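PDB 4FYE: SidF, inhibitor of growth family, member 3 from Legionella pneumophila subsp. pneumophila, which probably removes a phosphate from membrane phosphoinositides, acting as a phosphatidylinositol phosphate phosphatase. Local coordinates for residues P206-M218 with T294-A306. The protein carries 1 engineered substitution. Numbering follows the deposited sequence.
Sequences PCGRYTKRQQRLM and TLINQEEVIQTLA
A polar contact joins the short helix 212-216, with the loop leading into it from strand 199-206, to the long helix 284-311, and Arg213 and Glu299 form its salt bridge. It is a worked example of a capped helix start docked on a second helix, its N-to-C direction at 133° to that of residues 294-306 in the long helix. Thr211 and Gln214 make the capping box: Gln214 N donates to Thr211 OG1, and Thr211 N returns a bond of 2.8 Å to Gln214 OE1. Thr211 CG2 meanwhile rests 3.6 Å from Glu300 CA. With the amide oxygen engaged in the box, the extended Gln214 side chain turns NE2 toward the long helix, where it donates to Glu300 OE2 at 3.1 Å, from the anti side but tilted out of the carboxylate plane; a weak bond links NE2 to Asn297 OD1. Backbone amides of Gly242 and Asn243 also donate to Asn297 OD1 and Glu300 OE2, respectively. Arg213 grips Glu299 side-on, NE to OE1 at 2.6 Å and NH2 to OE2 at 3.2 Å. Both oxygens lie near the guanidinium plane but are met from above the carboxylate, the planes being 56° apart; the bend at chi3 (-65°) brings the group round. One turn before Glu299 on the long helix, Leu217 CD1 meets Ile296 CD1 tip to tip at 3.8 Å. Gln214 thus takes part in both the helix cap and the docking, while Arg213 probably stabilises the charged form of buried Glu299.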
loop_
_atom_site.group_PDB
_atom_site.type_symbol
_atom_site.label_atom_id
_atom_site.label_comp_id
_atom_site.label_asym_id
_atom_site.label_seq_id
_atom_site.Cartn_x
_atom_site.Cartn_y
_atom_site.Cartn_z
ATOM N N PRO A 206 -6.623 1.581 -8.931
ATOM C CA PRO A 206 -7.432 1.892 -7.756
ATOM C C PRO A 206 -8.343 0.709 -7.463
ATOM O O PRO A 206 -8.998 0.168 -8.345
ATOM C CB PRO A 206 -8.329 3.012 -8.231
ATOM C CG PRO A 206 -7.828 3.436 -9.571
ATOM C CD PRO A 206 -7.075 2.291 -10.149
ATOM N N CYS A 207 -8.460 0.343 -6.219
ATOM C CA CYS A 207 -9.402 -0.676 -5.950
ATOM C C CYS A 207 -10.178 -0.277 -4.753
ATOM O O CYS A 207 -9.899 0.748 -4.141
ATOM C CB CYS A 207 -8.660 -1.982 -5.661
ATOM S SG CYS A 207 -7.525 -1.740 -4.313
ATOM N N GLY A 208 -11.107 -1.149 -4.398
ATOM C CA GLY A 208 -11.919 -0.992 -3.223
ATOM C C GLY A 208 -13.316 -0.673 -3.690
ATOM O O GLY A 208 -13.507 -0.009 -4.717
ATOM N N ARG A 209 -14.276 -1.143 -2.908
ATOM C CA ARG A 209 -15.653 -1.054 -3.216
ATOM C C ARG A 209 -16.346 -1.200 -1.866
ATOM O O ARG A 209 -15.873 -1.906 -0.986
ATOM C CB ARG A 209 -15.987 -2.187 -4.182
ATOM C CG ARG A 209 -17.445 -2.409 -4.442
ATOM C CD ARG A 209 -17.643 -3.527 -5.434
ATOM N NE ARG A 209 -18.864 -3.325 -6.209
ATOM C CZ ARG A 209 -18.909 -2.708 -7.390
ATOM N NH1 ARG A 209 -17.790 -2.220 -7.937
ATOM N NH2 ARG A 209 -20.076 -2.585 -8.025
ATOM N N TYR A 210 -17.450 -0.493 -1.668
ATOM C CA TYR A 210 -18.118 -0.516 -0.369
ATOM C C TYR A 210 -18.732 -1.875 -0.026
ATOM O O TYR A 210 -19.314 -2.530 -0.890
ATOM C CB TYR A 210 -19.218 0.528 -0.359
ATOM C CG TYR A 210 -18.731 1.935 -0.280
ATOM C CD1 TYR A 210 -17.823 2.324 0.697
ATOM C CD2 TYR A 210 -19.220 2.910 -1.153
ATOM C CE1 TYR A 210 -17.392 3.651 0.790
ATOM C CE2 TYR A 210 -18.804 4.245 -1.074
ATOM C CZ TYR A 210 -17.904 4.617 -0.098
ATOM O OH TYR A 210 -17.481 5.929 -0.025
ATOM N N THR A 211 -18.649 -2.291 1.232
ATOM C CA THR A 211 -19.405 -3.488 1.647
ATOM C C THR A 211 -20.894 -3.171 1.784
ATOM O O THR A 211 -21.277 -2.009 1.875
ATOM C CB THR A 211 -18.975 -4.026 3.000
ATOM O OG1 THR A 211 -19.135 -3.007 3.970
ATOM C CG2 THR A 211 -17.522 -4.490 3.001
ATOM N N LYS A 212 -21.745 -4.184 1.805
ATOM C CA LYS A 212 -23.144 -3.875 1.890
ATOM C C LYS A 212 -23.437 -3.161 3.204
ATOM O O LYS A 212 -24.203 -2.216 3.232
ATOM C CB LYS A 212 -24.039 -5.108 1.665
ATOM C CG LYS A 212 -23.849 -5.659 0.271
ATOM C CD LYS A 212 -25.132 -6.130 -0.367
ATOM C CE LYS A 212 -24.867 -6.974 -1.607
ATOM N NZ LYS A 212 -25.958 -8.004 -1.827
ATOM N N ARG A 213 -22.835 -3.631 4.285
ATOM C CA ARG A 213 -22.988 -2.973 5.561
ATOM C C ARG A 213 -22.658 -1.478 5.467
ATOM O O ARG A 213 -23.444 -0.652 5.894
ATOM C CB ARG A 213 -22.089 -3.625 6.591
ATOM C CG ARG A 213 -22.330 -3.159 8.007
ATOM C CD ARG A 213 -21.086 -3.413 8.813
ATOM N NE ARG A 213 -20.852 -4.838 8.899
ATOM C CZ ARG A 213 -21.487 -5.639 9.749
ATOM N NH1 ARG A 213 -22.393 -5.138 10.585
ATOM N NH2 ARG A 213 -21.208 -6.934 9.769
ATOM N N GLN A 214 -21.513 -1.123 4.907
ATOM C CA GLN A 214 -21.201 0.299 4.686
ATOM C C GLN A 214 -22.287 0.970 3.827
ATOM O O GLN A 214 -22.737 2.069 4.107
ATOM C CB GLN A 214 -19.834 0.466 4.006
ATOM C CG GLN A 214 -18.626 0.237 4.895
ATOM C CD GLN A 214 -17.356 0.013 4.082
ATOM O OE1 GLN A 214 -17.423 -0.486 2.953
ATOM N NE2 GLN A 214 -16.189 0.314 4.677
ATOM N N GLN A 215 -22.707 0.276 2.785
ATOM C CA GLN A 215 -23.631 0.821 1.832
ATOM C C GLN A 215 -24.903 1.299 2.543
ATOM O O GLN A 215 -25.341 2.422 2.298
ATOM C CB GLN A 215 -23.892 -0.197 0.709
ATOM C CG GLN A 215 -24.249 0.376 -0.670
ATOM C CD GLN A 215 -23.315 1.498 -1.197
ATOM O OE1 GLN A 215 -22.492 1.271 -2.090
ATOM N NE2 GLN A 215 -23.473 2.721 -0.669
ATOM N N ARG A 216 -25.461 0.511 3.457
ATOM C CA ARG A 216 -26.688 0.941 4.127
ATOM C C ARG A 216 -26.502 1.886 5.348
ATOM O O ARG A 216 -27.442 2.592 5.718
ATOM C CB ARG A 216 -27.571 -0.247 4.477
ATOM C CG ARG A 216 -27.042 -1.045 5.647
ATOM C CD ARG A 216 -27.927 -2.217 6.004
ATOM N NE ARG A 216 -27.133 -3.316 6.541
ATOM C CZ ARG A 216 -26.693 -3.393 7.802
ATOM N NH1 ARG A 216 -26.955 -2.414 8.696
ATOM N NH2 ARG A 216 -25.971 -4.464 8.157
ATOM N N LEU A 217 -25.321 1.900 5.977
ATOM C CA LEU A 217 -25.023 2.949 6.959
ATOM C C LEU A 217 -24.669 4.257 6.271
ATOM O O LEU A 217 -23.929 5.048 6.810
ATOM C CB LEU A 217 -23.895 2.570 7.939
ATOM C CG LEU A 217 -23.880 1.258 8.751
ATOM C CD1 LEU A 217 -22.441 0.884 9.051
ATOM C CD2 LEU A 217 -24.666 1.289 10.045
ATOM N N MET A 218 -25.167 4.495 5.069
ATOM C CA MET A 218 -24.896 5.782 4.433
ATOM C C MET A 218 -26.161 6.314 3.791
ATOM O O MET A 218 -26.102 6.924 2.723
ATOM C CB MET A 218 -23.766 5.676 3.406
ATOM C CG MET A 218 -22.491 5.110 3.988
ATOM S SD MET A 218 -20.970 5.545 3.140
ATOM C CE MET A 218 -21.076 4.629 1.597
ATOM N N THR A 294 -13.284 1.332 12.309
ATOM C CA THR A 294 -12.119 0.721 11.811
ATOM C C THR A 294 -12.376 -0.748 11.576
ATOM O O THR A 294 -11.839 -1.315 10.600
ATOM C CB THR A 294 -10.765 1.111 12.519
ATOM O OG1 THR A 294 -10.095 -0.031 13.059
ATOM C CG2 THR A 294 -10.864 2.264 13.534
ATOM N N LEU A 295 -13.246 -1.346 12.416
ATOM C CA LEU A 295 -13.723 -2.701 12.210
ATOM C C LEU A 295 -14.575 -2.796 10.912
ATOM O O LEU A 295 -14.360 -3.648 10.052
ATOM C CB LEU A 295 -14.590 -3.104 13.367
ATOM C CG LEU A 295 -14.636 -4.493 13.986
ATOM C CD1 LEU A 295 -16.098 -4.875 14.090
ATOM C CD2 LEU A 295 -13.876 -5.553 13.236
ATOM N N ILE A 296 -15.529 -1.907 10.764
ATOM C CA ILE A 296 -16.269 -1.776 9.543
ATOM C C ILE A 296 -15.338 -1.730 8.282
ATOM O O ILE A 296 -15.452 -2.585 7.361
ATOM C CB ILE A 296 -17.231 -0.590 9.688
ATOM C CG1 ILE A 296 -18.424 -1.033 10.568
ATOM C CG2 ILE A 296 -17.679 -0.092 8.330
ATOM C CD1 ILE A 296 -19.294 0.098 11.085
ATOM N N ASN A 297 -14.402 -0.784 8.255
ATOM C CA ASN A 297 -13.384 -0.751 7.220
ATOM C C ASN A 297 -12.517 -1.987 7.166
ATOM O O ASN A 297 -12.162 -2.417 6.067
ATOM C CB ASN A 297 -12.520 0.432 7.437
ATOM C CG ASN A 297 -13.250 1.710 7.190
ATOM O OD1 ASN A 297 -14.388 1.730 6.652
ATOM N ND2 ASN A 297 -12.596 2.812 7.554
ATOM N N GLN A 298 -12.191 -2.592 8.318
ATOM C CA GLN A 298 -11.538 -3.901 8.268
ATOM C C GLN A 298 -12.354 -4.933 7.442
ATOM O O GLN A 298 -11.766 -5.702 6.697
ATOM C CB GLN A 298 -11.263 -4.478 9.650
ATOM C CG GLN A 298 -10.320 -5.670 9.554
ATOM C CD GLN A 298 -9.019 -5.341 8.839
ATOM O OE1 GLN A 298 -8.500 -4.240 8.986
ATOM N NE2 GLN A 298 -8.453 -6.317 8.115
ATOM N N GLU A 299 -13.683 -4.967 7.549
ATOM C CA GLU A 299 -14.389 -5.897 6.694
ATOM C C GLU A 299 -14.286 -5.570 5.204
ATOM O O GLU A 299 -14.087 -6.489 4.396
ATOM C CB GLU A 299 -15.776 -6.390 7.203
ATOM C CG GLU A 299 -16.939 -5.397 7.211
ATOM C CD GLU A 299 -18.324 -6.056 7.409
ATOM O OE1 GLU A 299 -19.322 -5.499 6.910
ATOM O OE2 GLU A 299 -18.472 -7.113 8.054
ATOM N N GLU A 300 -14.235 -4.290 4.847
ATOM C CA GLU A 300 -14.044 -3.913 3.453
ATOM C C GLU A 300 -12.715 -4.421 2.955
ATOM O O GLU A 300 -12.607 -4.966 1.867
ATOM C CB GLU A 300 -14.156 -2.413 3.262
ATOM C CG GLU A 300 -14.121 -1.918 1.796
ATOM C CD GLU A 300 -13.744 -0.423 1.634
ATOM O OE1 GLU A 300 -13.275 -0.024 0.528
ATOM O OE2 GLU A 300 -13.874 0.380 2.597
ATOM N N VAL A 301 -11.690 -4.277 3.778
ATOM C CA VAL A 301 -10.396 -4.849 3.456
ATOM C C VAL A 301 -10.482 -6.361 3.187
ATOM O O VAL A 301 -9.746 -6.859 2.348
ATOM C CB VAL A 301 -9.353 -4.546 4.583
ATOM C CG1 VAL A 301 -8.060 -5.396 4.484
ATOM C CG2 VAL A 301 -9.063 -3.079 4.596
ATOM N N ILE A 302 -11.326 -7.089 3.918
ATOM C CA ILE A 302 -11.473 -8.536 3.674
ATOM C C ILE A 302 -12.122 -8.732 2.332
ATOM O O ILE A 302 -11.726 -9.569 1.541
ATOM C CB ILE A 302 -12.276 -9.247 4.753
ATOM C CG1 ILE A 302 -11.626 -8.962 6.102
ATOM C CG2 ILE A 302 -12.404 -10.752 4.443
ATOM C CD1 ILE A 302 -11.896 -9.993 7.150
ATOM N N GLN A 303 -13.099 -7.911 2.045
ATOM C CA GLN A 303 -13.751 -8.013 0.793
ATOM C C GLN A 303 -12.781 -7.764 -0.380
ATOM O O GLN A 303 -12.806 -8.494 -1.387
ATOM C CB GLN A 303 -14.907 -7.030 0.753
ATOM C CG GLN A 303 -15.714 -7.151 -0.519
ATOM C CD GLN A 303 -16.965 -6.339 -0.468
ATOM O OE1 GLN A 303 -16.970 -5.210 -0.958
ATOM N NE2 GLN A 303 -18.019 -6.879 0.150
ATOM N N THR A 304 -11.902 -6.785 -0.239
ATOM C CA THR A 304 -10.951 -6.443 -1.306
ATOM C C THR A 304 -9.886 -7.557 -1.416
ATOM O O THR A 304 -9.499 -7.884 -2.522
ATOM C CB THR A 304 -10.338 -5.063 -1.013
ATOM O OG1 THR A 304 -11.408 -4.139 -0.836
ATOM C CG2 THR A 304 -9.383 -4.523 -2.140
ATOM N N LEU A 305 -9.435 -8.186 -0.322
ATOM C CA LEU A 305 -8.472 -9.236 -0.553
ATOM C C LEU A 305 -9.077 -10.438 -1.265
ATOM O O LEU A 305 -8.446 -11.067 -2.130
ATOM C CB LEU A 305 -7.851 -9.666 0.731
ATOM C CG LEU A 305 -7.085 -8.667 1.607
ATOM C CD1 LEU A 305 -5.910 -9.367 2.204
ATOM C CD2 LEU A 305 -6.578 -7.369 1.024
ATOM N N ALA A 306 -10.337 -10.746 -0.980
ATOM C CA ALA A 306 -10.979 -11.902 -1.623
ATOM C C ALA A 306 -11.132 -11.663 -3.110
ATOM O O ALA A 306 -10.969 -12.581 -3.892
ATOM C CB ALA A 306 -12.334 -12.176 -1.001
HETATM O O HOH W 1 -21.445 -6.140 4.253
#